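Local coordinates for protein cytosolic phospholipase A2 delta (Homo sapiens, PDB 5IZ5) that hydrolyses glycerophospholipids at the sn-2 position in a calcium-dependent manner, preferring linoleic acid there, and so releases a free fatty acid and a lysophospholipid, at residues 283-288 / 496-502; 567-571 / 766-772; 412-416 / 430-435; 240-244 / 259-264; 699-703 / 727-731. The protein carries 3 engineered substitutions. All blocks are in the same frame, centred on the assembly; numbering follows the deposited sequence.

Contact 1: residues 283-288 / 496-502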
# COMPACT_ATOMS: atom_id res chain seq x y z
N ALA B 283 -11.88 -4.67 12.26
CA ALA B 283 -11.69 -5.34 10.98
C ALA B 283 -10.21 -5.29 10.59
O ALA B 283 -9.74 -6.11 9.81
CB ALA B 283 -12.55 -4.69 9.91
N VAL B 284 -9.47 -4.33 11.12
CA VAL B 284 -8.04 -4.22 10.86
C VAL B 284 -7.25 -5.02 11.91
O VAL B 284 -7.39 -4.77 13.11
CB VAL B 284 -7.58 -2.74 10.83
CG1 VAL B 284 -6.09 -2.63 10.54
CG2 VAL B 284 -8.37 -1.96 9.79
N HIS B 285 -6.42 -5.96 11.44
CA HIS B 285 -5.55 -6.79 12.27
C HIS B 285 -4.30 -5.98 12.65
O HIS B 285 -3.58 -5.51 11.79
CB HIS B 285 -5.10 -8.06 11.51
CG HIS B 285 -6.21 -8.82 10.84
ND1 HIS B 285 -6.01 -9.58 9.70
CD2 HIS B 285 -7.53 -8.93 11.14
CE1 HIS B 285 -7.15 -10.14 9.34
NE2 HIS B 285 -8.09 -9.76 10.19
N LEU B 286 -4.06 -5.84 13.94
CA LEU B 286 -2.90 -5.10 14.43
C LEU B 286 -1.92 -6.05 15.09
O LEU B 286 -2.20 -6.60 16.15
CB LEU B 286 -3.36 -4.08 15.47
CG LEU B 286 -4.29 -2.97 15.01
CD1 LEU B 286 -4.52 -2.04 16.18
CD2 LEU B 286 -3.77 -2.21 13.80
N GLY B 287 -0.75 -6.22 14.50
CA GLY B 287 0.30 -7.05 15.09
C GLY B 287 1.45 -7.22 14.12
O GLY B 287 1.26 -7.10 12.92
N PHE B 288 2.64 -7.50 14.66
CA PHE B 288 3.85 -7.63 13.84
C PHE B 288 4.32 -9.06 13.67
O PHE B 288 5.49 -9.32 13.39
CB PHE B 288 4.97 -6.79 14.43
CG PHE B 288 4.78 -5.34 14.22
CD1 PHE B 288 5.19 -4.75 13.04
CD2 PHE B 288 4.15 -4.57 15.18
CE1 PHE B 288 5.00 -3.41 12.82
CE2 PHE B 288 3.95 -3.22 14.98
CZ PHE B 288 4.38 -2.64 13.79
N LYS B 496 5.46 -1.58 7.82
CA LYS B 496 5.89 -0.57 8.79
C LYS B 496 4.94 -0.42 10.01
O LYS B 496 5.40 -0.23 11.14
CB LYS B 496 6.05 0.78 8.09
CG LYS B 496 6.63 1.93 8.92
CD LYS B 496 6.06 3.29 8.49
CE LYS B 496 6.74 3.86 7.27
NZ LYS B 496 6.44 5.31 7.16
N TYR B 497 3.63 -0.49 9.78
CA TYR B 497 2.65 -0.20 10.84
C TYR B 497 2.06 -1.46 11.49
O TYR B 497 1.31 -1.37 12.48
CB TYR B 497 1.50 0.65 10.29
CG TYR B 497 1.90 1.98 9.70
CD1 TYR B 497 2.34 3.03 10.50
CD2 TYR B 497 1.81 2.21 8.34
CE1 TYR B 497 2.70 4.25 9.95
CE2 TYR B 497 2.16 3.43 7.78
CZ TYR B 497 2.60 4.45 8.59
OH TYR B 497 2.95 5.66 8.04
N GLY B 498 2.39 -2.63 10.94
CA GLY B 498 1.87 -3.89 11.47
C GLY B 498 0.35 -3.94 11.46
O GLY B 498 -0.27 -4.32 12.45
N ALA B 499 -0.23 -3.57 10.33
CA ALA B 499 -1.68 -3.39 10.24
C ALA B 499 -2.17 -3.93 8.91
O ALA B 499 -1.69 -3.53 7.85
CB ALA B 499 -2.03 -1.92 10.39
N PHE B 500 -3.12 -4.85 8.97
CA PHE B 500 -3.53 -5.63 7.81
C PHE B 500 -5.04 -5.84 7.78
O PHE B 500 -5.71 -5.85 8.81
CB PHE B 500 -2.81 -6.99 7.84
CG PHE B 500 -1.33 -6.92 7.55
CD1 PHE B 500 -0.84 -7.26 6.30
CD2 PHE B 500 -0.43 -6.54 8.53
CE1 PHE B 500 0.52 -7.19 6.02
CE2 PHE B 500 0.94 -6.47 8.27
CZ PHE B 500 1.41 -6.79 7.01
N VAL B 501 -5.56 -6.06 6.58
CA VAL B 501 -6.95 -6.47 6.41
C VAL B 501 -7.00 -7.64 5.44
O VAL B 501 -6.09 -7.82 4.63
CB VAL B 501 -7.84 -5.34 5.86
CG1 VAL B 501 -7.95 -4.22 6.88
CG2 VAL B 501 -7.32 -4.83 4.53
N PRO B 502 -8.06 -8.45 5.51
CA PRO B 502 -8.23 -9.48 4.50
C PRO B 502 -8.37 -8.85 3.11
O PRO B 502 -8.91 -7.75 2.99
CB PRO B 502 -9.54 -10.18 4.89
CG PRO B 502 -9.81 -9.80 6.30
CD PRO B 502 -9.14 -8.48 6.53

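Contact 2: residues 567-571 / 766-772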
# COMPACT_ATOMS: atom_id res chain seq x y z
N GLU B 567 17.83 -0.10 -20.64
CA GLU B 567 17.38 -1.09 -21.62
C GLU B 567 17.96 -0.81 -23.01
O GLU B 567 18.21 0.34 -23.35
CB GLU B 567 15.85 -1.10 -21.70
CG GLU B 567 15.18 -1.81 -20.53
CD GLU B 567 13.85 -2.44 -20.90
OE1 GLU B 567 13.28 -2.09 -21.95
OE2 GLU B 567 13.39 -3.31 -20.13
N PRO B 568 18.15 -1.87 -23.83
CA PRO B 568 18.84 -1.72 -25.11
C PRO B 568 18.16 -0.73 -26.06
O PRO B 568 16.96 -0.84 -26.32
CB PRO B 568 18.81 -3.14 -25.70
CG PRO B 568 17.68 -3.83 -25.01
CD PRO B 568 17.65 -3.25 -23.63
N LEU B 569 18.94 0.23 -26.55
CA LEU B 569 18.42 1.29 -27.41
C LEU B 569 17.95 0.75 -28.75
O LEU B 569 18.29 -0.36 -29.14
CB LEU B 569 19.48 2.38 -27.62
CG LEU B 569 19.93 3.12 -26.35
CD1 LEU B 569 21.25 3.85 -26.58
CD2 LEU B 569 18.86 4.09 -25.87
N THR B 570 17.14 1.55 -29.45
CA THR B 570 16.57 1.15 -30.74
C THR B 570 17.60 1.28 -31.86
O THR B 570 18.72 1.74 -31.64
CB THR B 570 15.35 2.03 -31.09
OG1 THR B 570 15.75 3.40 -31.21
CG2 THR B 570 14.26 1.91 -30.02
N THR B 571 17.20 0.90 -33.08
CA THR B 571 18.05 1.08 -34.26
C THR B 571 18.35 2.55 -34.51
O THR B 571 19.37 2.88 -35.11
CB THR B 571 17.42 0.47 -35.53
OG1 THR B 571 16.16 1.10 -35.79
CG2 THR B 571 17.21 -1.03 -35.37
N ALA B 766 19.39 -3.72 -30.76
CA ALA B 766 18.12 -3.14 -31.18
C ALA B 766 17.29 -4.29 -31.73
O ALA B 766 17.82 -5.37 -32.00
CB ALA B 766 18.34 -2.08 -32.25
N THR B 767 15.99 -4.06 -31.88
CA THR B 767 15.04 -5.11 -32.26
C THR B 767 14.92 -6.24 -31.22
O THR B 767 14.33 -7.29 -31.50
CB THR B 767 15.35 -5.73 -33.65
OG1 THR B 767 16.49 -6.59 -33.57
CG2 THR B 767 15.58 -4.64 -34.69
N CYS B 768 15.49 -6.04 -30.02
CA CYS B 768 15.24 -6.92 -28.89
C CYS B 768 13.73 -6.96 -28.65
O CYS B 768 13.14 -5.93 -28.32
CB CYS B 768 15.94 -6.40 -27.63
SG CYS B 768 15.52 -7.26 -26.10
N PRO B 769 13.11 -8.13 -28.82
CA PRO B 769 11.66 -8.23 -28.68
C PRO B 769 11.16 -8.33 -27.23
O PRO B 769 9.95 -8.49 -27.01
CB PRO B 769 11.34 -9.52 -29.43
CG PRO B 769 12.53 -10.38 -29.16
CD PRO B 769 13.71 -9.45 -29.08
N TYR B 770 12.06 -8.23 -26.25
CA TYR B 770 11.69 -8.41 -24.85
C TYR B 770 11.73 -7.10 -24.07
O TYR B 770 11.88 -7.10 -22.85
CB TYR B 770 12.64 -9.43 -24.22
CG TYR B 770 12.73 -10.72 -24.99
CD1 TYR B 770 11.59 -11.49 -25.23
CD2 TYR B 770 13.94 -11.19 -25.49
CE1 TYR B 770 11.66 -12.68 -25.93
CE2 TYR B 770 14.03 -12.38 -26.20
CZ TYR B 770 12.89 -13.12 -26.41
OH TYR B 770 12.96 -14.30 -27.11
N THR B 771 11.60 -5.99 -24.78
CA THR B 771 11.62 -4.67 -24.15
C THR B 771 10.35 -4.46 -23.30
O THR B 771 9.30 -5.03 -23.59
CB THR B 771 11.80 -3.55 -25.20
OG1 THR B 771 11.96 -2.29 -24.53
CG2 THR B 771 10.62 -3.46 -26.16
N LEU B 772 10.48 -3.63 -22.26
CA LEU B 772 9.45 -3.45 -21.23
C LEU B 772 8.03 -3.35 -21.78
O LEU B 772 7.14 -4.09 -21.37
CB LEU B 772 9.74 -2.21 -20.39
CG LEU B 772 8.83 -1.93 -19.19
CD1 LEU B 772 8.88 -3.07 -18.19
CD2 LEU B 772 9.24 -0.63 -18.54

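Contact 3: residues 412-416 / 430-435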
# COMPACT_ATOMS: atom_id res chain seq x y z
N TYR B 412 -15.21 -1.31 -22.35
CA TYR B 412 -14.39 -0.55 -21.40
C TYR B 412 -15.16 0.67 -20.93
O TYR B 412 -15.25 0.95 -19.72
CB TYR B 412 -13.06 -0.06 -22.00
CG TYR B 412 -12.05 -1.10 -22.44
CD1 TYR B 412 -12.13 -2.43 -22.03
CD2 TYR B 412 -10.97 -0.72 -23.24
CE1 TYR B 412 -11.19 -3.35 -22.44
CE2 TYR B 412 -10.03 -1.63 -23.65
CZ TYR B 412 -10.14 -2.95 -23.24
OH TYR B 412 -9.21 -3.87 -23.64
N ARG B 413 -15.71 1.40 -21.89
CA ARG B 413 -16.42 2.63 -21.59
C ARG B 413 -17.62 2.38 -20.69
O ARG B 413 -17.83 3.09 -19.71
CB ARG B 413 -16.88 3.30 -22.89
CG ARG B 413 -17.57 4.64 -22.66
CD ARG B 413 -16.73 5.55 -21.79
NE ARG B 413 -16.48 6.83 -22.46
CZ ARG B 413 -17.13 7.97 -22.22
NH1 ARG B 413 -18.10 8.04 -21.34
NH2 ARG B 413 -16.79 9.05 -22.89
N ARG B 414 -18.38 1.34 -21.03
CA ARG B 414 -19.57 0.98 -20.29
C ARG B 414 -19.19 0.63 -18.87
O ARG B 414 -19.81 1.13 -17.93
CB ARG B 414 -20.29 -0.19 -20.96
CG ARG B 414 -21.23 0.21 -22.06
CD ARG B 414 -22.14 -0.93 -22.46
NE ARG B 414 -21.38 -2.15 -22.76
CZ ARG B 414 -21.00 -2.54 -23.97
NH1 ARG B 414 -21.30 -1.84 -25.06
NH2 ARG B 414 -20.32 -3.67 -24.11
N GLU B 415 -18.15 -0.18 -18.70
CA GLU B 415 -17.72 -0.56 -17.36
C GLU B 415 -17.24 0.65 -16.56
O GLU B 415 -17.59 0.78 -15.38
CB GLU B 415 -16.63 -1.64 -17.39
CG GLU B 415 -16.08 -1.95 -16.00
CD GLU B 415 -15.48 -3.35 -15.86
OE1 GLU B 415 -15.12 -3.71 -14.72
OE2 GLU B 415 -15.34 -4.08 -16.86
N LEU B 416 -16.46 1.53 -17.18
CA LEU B 416 -15.96 2.71 -16.47
C LEU B 416 -17.10 3.67 -16.11
O LEU B 416 -17.05 4.32 -15.06
CB LEU B 416 -14.87 3.42 -17.28
CG LEU B 416 -13.55 2.65 -17.47
CD1 LEU B 416 -12.67 3.33 -18.50
CD2 LEU B 416 -12.79 2.48 -16.16
N ASP B 430 -7.35 2.25 -13.73
CA ASP B 430 -8.59 1.58 -14.07
C ASP B 430 -8.63 1.19 -15.53
O ASP B 430 -9.07 0.08 -15.85
CB ASP B 430 -9.79 2.45 -13.71
CG ASP B 430 -9.86 2.73 -12.23
OD1 ASP B 430 -10.17 1.81 -11.46
OD2 ASP B 430 -9.60 3.88 -11.83
N LEU B 431 -8.16 2.06 -16.42
CA LEU B 431 -8.15 1.71 -17.84
C LEU B 431 -7.11 0.64 -18.11
O LEU B 431 -7.35 -0.29 -18.88
CB LEU B 431 -7.87 2.92 -18.72
CG LEU B 431 -7.87 2.63 -20.23
CD1 LEU B 431 -9.20 2.07 -20.70
CD2 LEU B 431 -7.52 3.89 -21.01
N TRP B 432 -5.95 0.78 -17.48
CA TRP B 432 -4.87 -0.19 -17.65
C TRP B 432 -5.32 -1.58 -17.19
O TRP B 432 -5.00 -2.58 -17.83
CB TRP B 432 -3.64 0.28 -16.90
CG TRP B 432 -2.55 -0.72 -16.78
CD1 TRP B 432 -1.94 -1.12 -15.64
CD2 TRP B 432 -1.92 -1.45 -17.85
NE1 TRP B 432 -0.97 -2.05 -15.92
CE2 TRP B 432 -0.94 -2.28 -17.27
CE3 TRP B 432 -2.10 -1.49 -19.24
CZ2 TRP B 432 -0.13 -3.13 -18.03
CZ3 TRP B 432 -1.29 -2.34 -20.00
CH2 TRP B 432 -0.32 -3.15 -19.38
N ALA B 433 -6.13 -1.62 -16.13
CA ALA B 433 -6.69 -2.88 -15.65
C ALA B 433 -7.47 -3.60 -16.73
O ALA B 433 -7.28 -4.79 -16.94
CB ALA B 433 -7.57 -2.65 -14.43
N LEU B 434 -8.33 -2.86 -17.43
CA LEU B 434 -9.21 -3.46 -18.43
C LEU B 434 -8.44 -3.87 -19.68
O LEU B 434 -8.70 -4.92 -20.27
CB LEU B 434 -10.35 -2.50 -18.80
CG LEU B 434 -11.25 -2.03 -17.65
CD1 LEU B 434 -12.24 -0.99 -18.14
CD2 LEU B 434 -11.98 -3.20 -17.01
N VAL B 435 -7.50 -3.03 -20.08
CA VAL B 435 -6.67 -3.30 -21.24
C VAL B 435 -5.73 -4.48 -21.00
O VAL B 435 -5.63 -5.38 -21.84
CB VAL B 435 -5.85 -2.04 -21.58
CG1 VAL B 435 -4.68 -2.36 -22.50
CG2 VAL B 435 -6.77 -0.99 -22.20

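Contact 4: residues 240-244 / 259-264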
# COMPACT_ATOMS: atom_id res chain seq x y z
N SER B 240 -36.08 30.86 10.50
CA SER B 240 -35.40 29.57 10.65
C SER B 240 -35.62 29.04 12.06
O SER B 240 -35.49 29.79 13.03
CB SER B 240 -33.90 29.74 10.39
OG SER B 240 -33.61 29.81 9.00
N ALA B 241 -35.93 27.75 12.16
CA ALA B 241 -36.20 27.12 13.45
C ALA B 241 -34.94 26.95 14.27
O ALA B 241 -33.84 26.84 13.73
CB ALA B 241 -36.86 25.77 13.25
N GLY B 242 -35.11 26.89 15.59
CA GLY B 242 -33.99 26.74 16.49
C GLY B 242 -33.38 25.35 16.42
O GLY B 242 -34.06 24.38 16.08
N TYR B 243 -32.09 25.26 16.72
CA TYR B 243 -31.40 23.97 16.76
C TYR B 243 -31.34 23.45 18.18
O TYR B 243 -31.34 24.21 19.15
CB TYR B 243 -29.99 24.08 16.17
CG TYR B 243 -29.03 24.85 17.04
CD1 TYR B 243 -28.39 24.24 18.12
CD2 TYR B 243 -28.77 26.19 16.80
CE1 TYR B 243 -27.51 24.95 18.93
CE2 TYR B 243 -27.90 26.91 17.60
CZ TYR B 243 -27.28 26.28 18.67
OH TYR B 243 -26.41 26.98 19.47
N LEU B 244 -31.30 22.13 18.31
CA LEU B 244 -31.15 21.48 19.59
C LEU B 244 -29.78 20.84 19.69
O LEU B 244 -29.26 20.34 18.70
CB LEU B 244 -32.25 20.44 19.78
CG LEU B 244 -32.01 18.94 19.60
CD1 LEU B 244 -33.28 18.22 20.02
CD2 LEU B 244 -31.65 18.55 18.17
N MET B 259 -36.00 13.95 21.77
CA MET B 259 -36.32 15.36 21.68
C MET B 259 -37.02 15.69 20.38
O MET B 259 -36.91 14.98 19.37
CB MET B 259 -35.09 16.24 21.87
CG MET B 259 -34.92 16.77 23.28
SD MET B 259 -33.59 17.98 23.47
CE MET B 259 -33.44 18.07 25.25
N ASP B 260 -37.75 16.79 20.44
CA ASP B 260 -38.55 17.25 19.33
C ASP B 260 -37.82 18.41 18.67
O ASP B 260 -37.63 19.46 19.28
CB ASP B 260 -39.93 17.65 19.82
CG ASP B 260 -40.69 16.48 20.46
OD1 ASP B 260 -41.37 16.71 21.48
OD2 ASP B 260 -40.59 15.34 19.97
N VAL B 261 -37.39 18.21 17.43
CA VAL B 261 -36.66 19.22 16.68
C VAL B 261 -37.71 20.14 16.07
O VAL B 261 -38.56 19.67 15.32
CB VAL B 261 -35.80 18.61 15.55
CG1 VAL B 261 -34.98 19.68 14.83
CG2 VAL B 261 -34.87 17.55 16.11
N PRO B 262 -37.65 21.44 16.38
CA PRO B 262 -38.67 22.33 15.84
C PRO B 262 -38.52 22.52 14.34
O PRO B 262 -37.39 22.56 13.83
CB PRO B 262 -38.40 23.64 16.56
CG PRO B 262 -36.94 23.61 16.84
CD PRO B 262 -36.62 22.18 17.13
N ALA B 263 -39.65 22.61 13.64
CA ALA B 263 -39.68 22.87 12.21
C ALA B 263 -40.04 24.33 11.98
O ALA B 263 -40.65 24.95 12.84
CB ALA B 263 -40.70 21.97 11.54
N PRO B 264 -39.67 24.88 10.81
CA PRO B 264 -40.20 26.18 10.41
C PRO B 264 -41.68 26.03 10.03
O PRO B 264 -42.01 25.18 9.21
CB PRO B 264 -39.38 26.54 9.17
CG PRO B 264 -38.95 25.24 8.61
CD PRO B 264 -38.82 24.28 9.76
O HOH W 1 -34.80 23.05 13.73

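Contact 5: residues 699-703 / 727-731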
# COMPACT_ATOMS: atom_id res chain seq x y z
N LEU B 699 18.97 -5.38 8.77
CA LEU B 699 18.40 -6.67 8.38
C LEU B 699 19.52 -7.56 7.85
O LEU B 699 20.24 -7.16 6.94
CB LEU B 699 17.34 -6.47 7.29
CG LEU B 699 16.11 -5.65 7.70
CD1 LEU B 699 15.14 -5.55 6.53
CD2 LEU B 699 15.42 -6.25 8.91
N PRO B 700 19.69 -8.77 8.44
CA PRO B 700 20.81 -9.60 7.99
C PRO B 700 20.64 -10.08 6.55
O PRO B 700 19.63 -10.67 6.19
CB PRO B 700 20.82 -10.79 8.96
CG PRO B 700 19.49 -10.79 9.62
CD PRO B 700 18.99 -9.37 9.59
N PHE B 701 21.67 -9.82 5.75
CA PHE B 701 21.64 -10.13 4.34
C PHE B 701 23.09 -10.29 3.88
O PHE B 701 23.96 -9.53 4.32
CB PHE B 701 20.97 -8.97 3.61
CG PHE B 701 20.65 -9.27 2.19
CD1 PHE B 701 19.46 -9.90 1.87
CD2 PHE B 701 21.54 -8.96 1.19
CE1 PHE B 701 19.16 -10.20 0.56
CE2 PHE B 701 21.25 -9.26 -0.12
CZ PHE B 701 20.06 -9.87 -0.43
N PRO B 702 23.38 -11.29 3.02
CA PRO B 702 24.78 -11.52 2.63
C PRO B 702 25.32 -10.41 1.74
O PRO B 702 24.56 -9.69 1.09
CB PRO B 702 24.73 -12.82 1.82
CG PRO B 702 23.34 -12.87 1.29
CD PRO B 702 22.48 -12.25 2.36
N ARG B 703 26.64 -10.30 1.72
CA ARG B 703 27.31 -9.37 0.83
C ARG B 703 27.05 -9.79 -0.61
O ARG B 703 27.06 -10.98 -0.92
CB ARG B 703 28.81 -9.33 1.11
CG ARG B 703 29.16 -9.05 2.56
CD ARG B 703 30.58 -8.58 2.70
NE ARG B 703 30.85 -8.22 4.09
CZ ARG B 703 31.56 -8.94 4.95
NH1 ARG B 703 32.12 -10.10 4.61
NH2 ARG B 703 31.71 -8.49 6.19
N GLU B 727 22.07 -16.20 10.60
CA GLU B 727 20.76 -15.53 10.57
C GLU B 727 20.43 -15.02 9.18
O GLU B 727 19.27 -15.04 8.77
CB GLU B 727 20.71 -14.36 11.56
CG GLU B 727 21.09 -14.70 13.00
CD GLU B 727 22.54 -14.35 13.32
OE1 GLU B 727 23.45 -14.89 12.66
OE2 GLU B 727 22.76 -13.53 14.23
N ALA B 728 21.44 -14.55 8.45
CA ALA B 728 21.27 -14.09 7.08
C ALA B 728 20.91 -15.27 6.18
O ALA B 728 21.48 -16.34 6.30
CB ALA B 728 22.54 -13.43 6.58
N PRO B 729 19.95 -15.07 5.26
CA PRO B 729 19.57 -16.14 4.32
C PRO B 729 20.60 -16.38 3.22
O PRO B 729 21.37 -15.48 2.88
CB PRO B 729 18.28 -15.60 3.71
CG PRO B 729 18.41 -14.12 3.79
CD PRO B 729 19.13 -13.86 5.07
N ILE B 730 20.58 -17.60 2.67
CA ILE B 730 21.38 -17.95 1.50
C ILE B 730 20.65 -17.46 0.26
O ILE B 730 19.45 -17.66 0.13
CB ILE B 730 21.58 -19.48 1.39
CG1 ILE B 730 22.34 -20.00 2.62
CG2 ILE B 730 22.33 -19.85 0.11
CD1 ILE B 730 22.26 -21.50 2.79
N LEU B 731 21.40 -16.86 -0.66
CA LEU B 731 20.84 -16.40 -1.93
C LEU B 731 21.47 -17.07 -3.13
O LEU B 731 22.69 -17.07 -3.29
CB LEU B 731 21.01 -14.89 -2.05
CG LEU B 731 19.81 -14.14 -1.48
CD1 LEU B 731 20.27 -13.06 -0.53
CD2 LEU B 731 18.94 -13.56 -2.59

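Contact 1: residues 283-288 / 496-502
His285 with Phe500 and Leu286 with Ala499 form a short antiparallel beta ladder in the mixed sheet of the phospholipase domain. His285 and Phe500 are the hydrogen-bonded pair. His285 N donates to Phe500 O at 2.7 Å, and Phe500 N donates back to His285 O at 2.9 Å. A third bond, Gly287 N to Gly498 O at 2.8 Å, continues the pairing beyond the strands. Leu286 and Ala499 are the non-hydrogen-bonded pair. Their side chains lie on the face opposite the His285 and Phe500 side chains, where Leu286 CD2 rests on Ala499 CB at 3.8 Å. Beside them, Val284 CG2 meets Val501 CG1 at 3.7 Å. His285 CG lies beside the backbone N (chi1 -49°), which carries CE1 to Pro502 CD at 3.8 Å. At the far end the Phe288 ring lies on Gly498. Gly498 CA sits over one ring face, 3.7 Å from the centroid, a CH-pi contact. Lys496 O lies at the ring edge, in its plane. A beta carbon on Gly498 would run into Phe288 CZ, and the phi of Gly498 is positive. Gly498 and Ala499 also form a G1 beta bulge opposite Phe494. Val501 bonds through its backbone to Val492. Phe510 of strand 509-511 packs on Val284 and Val501. Leu286 touches Ile160 of strand 160-172, and Phe288 touches Asp624 of helix 623-628.

Contact 2: residues 567-571 / 766-772
Glu567 reaches from its CB toward residues 766-772, where Thr771 and Leu772 receive its carboxylate. The first torsion sets CG beside the backbone N (chi1 -76°), and the chain then runs extended to CD. OE1 accepts two bonds. Thr771 OG1 donates at 2.9 Å and meets OE1 nearly head-on to the C-O bond. Leu772 N donates at 3.2 Å to the syn lone pair, and this bond is almost straight (175°). OE2 lies 3.8 Å from Leu772 CB and makes a salt bridge to Arg337. The carboxylate thus ties two loops together, with two bonds on OE1 and a salt bridge on OE2. Thr771 OG1 is also hydrogen-bonded to Ser576 OG. An alanine in place of Thr771 would probably leave Glu567 OE1 with one bond fewer and the Ser576 hydroxyl without this partner. Farther along, Pro568 CG touches Cys768 CB at 4.1 Å. Ala766 CB packs against the backbone of Thr570 and Thr571, 3.3 Å from Thr571 N. It also sits tightly on Thr571 CG2, at 3.5 Å. The contact lies at the surface but borders the active site: the side chain of Leu772 is about 6 Å from that of the nucleophile Ser365. Arg337 belongs to helix 335-351 and also bonds Tyr770 O. The Tyr770 side chain lies on helix 779-794, touching Arg784 and Leu785.

Contact 3: residues 412-416 / 430-435
Helices 406-422 and 428-441 meet through Tyr412, Leu416 and Leu434, with the axes of the two short segments 10.8 Å apart and their directions 135° from each other. The two helices follow one another in the chain across a short loop, so they form a splayed helical hairpin in the catalytic domain. No hydrogen bond joins the two segments; the contact is made by side chains. Leu434 is at the centre of the contact. It points toward helix 406-422 and passes Tyr412 and Leu416 in the opposite direction. Its CB lies 4.1 Å from the centroid of the Tyr412 ring, an off-centre CH-pi contact. Leu434 CD1 rests on Leu416 CG at 3.9 Å, and CD2 lies by the carboxylate of Glu415. That carboxylate has a salt bridge to Arg523. Tyr412 CG stands anti to the carbonyl carbon (chi1 -64°), and the side chain crosses Val435 at about a right angle. There Tyr412 CE2 meets Val435 CG2 at 3.6 Å. The phenol oxygen reaches one turn further and bonds Ser438. An alanine at Tyr412 is likely to open a gap beside Leu434 CB and Val435 CG2 and to leave the Ser438 hydroxyl without this mate. Phe593 of helix 588-593 packs on Tyr412, Leu416 and Leu431, so it touches both helices. Asp430 turns its carboxylate to Thr427 N and Gln604, while its CB stays with the hairpin, 3.9 Å from Leu416 CD2.

Contact 4: residues 240-244 / 259-264
Leu244 has a first torsion (chi1 102°) away from a staggered value, which turns its two methyls toward different partners, CD2 toward Val261 and CD1 toward Met259. The contact fits the two-sheet beta sandwich of a C2-like domain, in which the two segments serve different sheets. Val261 has CG1 anti to its backbone N (chi1 -177°), which leaves CG2 anti to the carbonyl carbon, 4.0 Å from Leu244 CD2. The Met259 side is doubtful: Leu244 CD1 lies against Met259 CB and SD, but the spacing to CB is too short to be trusted in detail. The two segments run nearly antiparallel but share no direct hydrogen bond. Strand 244-248 is the outermost strand of a four-stranded sheet, held by a backbone bond between Leu244 and Gly225. Strand 255-263 belongs to the other sheet, and its Met259 and Val261 bond to Leu271 and Val269. Val261 also touches Leu227 of strand 221-228, so it packs on that opposing sheet at more than one point. Ahead of the strand, Ala241 points its methyl toward Pro262 and Pro264. Ala241 CB is 3.3 Å from Pro262 O and 4.3 Å from Pro264 CD. Gly242 O lies close to the Pro262 ring. A water bridges the two carbonyls, donating to Gly242 O at 2.8 Å and to Pro262 O at 2.6 Å.

Contact 5: residues 699-703 / 727-731
Pro700 and Pro702 lie against Ala728, Pro729 and Leu731 where a loop crosses the start of a sheet strand. That strand, 730-734, belongs to the mixed sheet of the patatin-like alpha/beta catalytic domain. No hydrogen bond joins the two segments; the contact rests on proline rings, one methyl and backbone carbonyl oxygens. Pro700 CB meets Ala728 CB at 3.9 Å. The Ala728 methyl points into the loop and also lies 3.8 Å from Phe701 N. Pro729 touches both of the other prolines through carbonyl contacts. Pro700 O is 3.4 Å from Pro729 CD, and Pro729 O is 3.5 Å from Pro702 CD. Further on, Leu731 points toward the loop and crosses Pro702 at about a right angle. Its CD1 also reaches the Phe701 ring, but at a spacing too short to be reliable. In the next shell, Leu731 bonds through its backbone to Phe720 on the antiparallel side. Its side chain touches Ile673 of strand 672-676, the parallel neighbour, and Pro729 packs on the same Ile673. Phe701 CG stands anti to the backbone N (chi1 -169°), which sends the ring toward helix 685-696. It lodges there against Leu687, Glu691 and Cys694, so the loop is held between helix and sheet. Pro702 closes over the ring, its CD 3.5 Å above one face of Phe701 and offset toward the rim.

From the N terminus, contact 4 comes first. It closes a short loop of 14 residues and joins two sheets of the C2-like region. Contact 1 opens next, at 283-288, and closes at 496-502, with 207 residues between. Contact 3 is nested inside that long loop and pairs two successive helices. Contact 2 then spans 567-571 to 766-772, bringing two loops together beside the active site. Contact 5 is nested within it. No two contacts cross. Contacts 1 and 5 both reach the mixed sheet of the catalytic domain, with centres about 26 Å apart. Contact 4 is remote: its centre lies about 72 Å from that of contact 2.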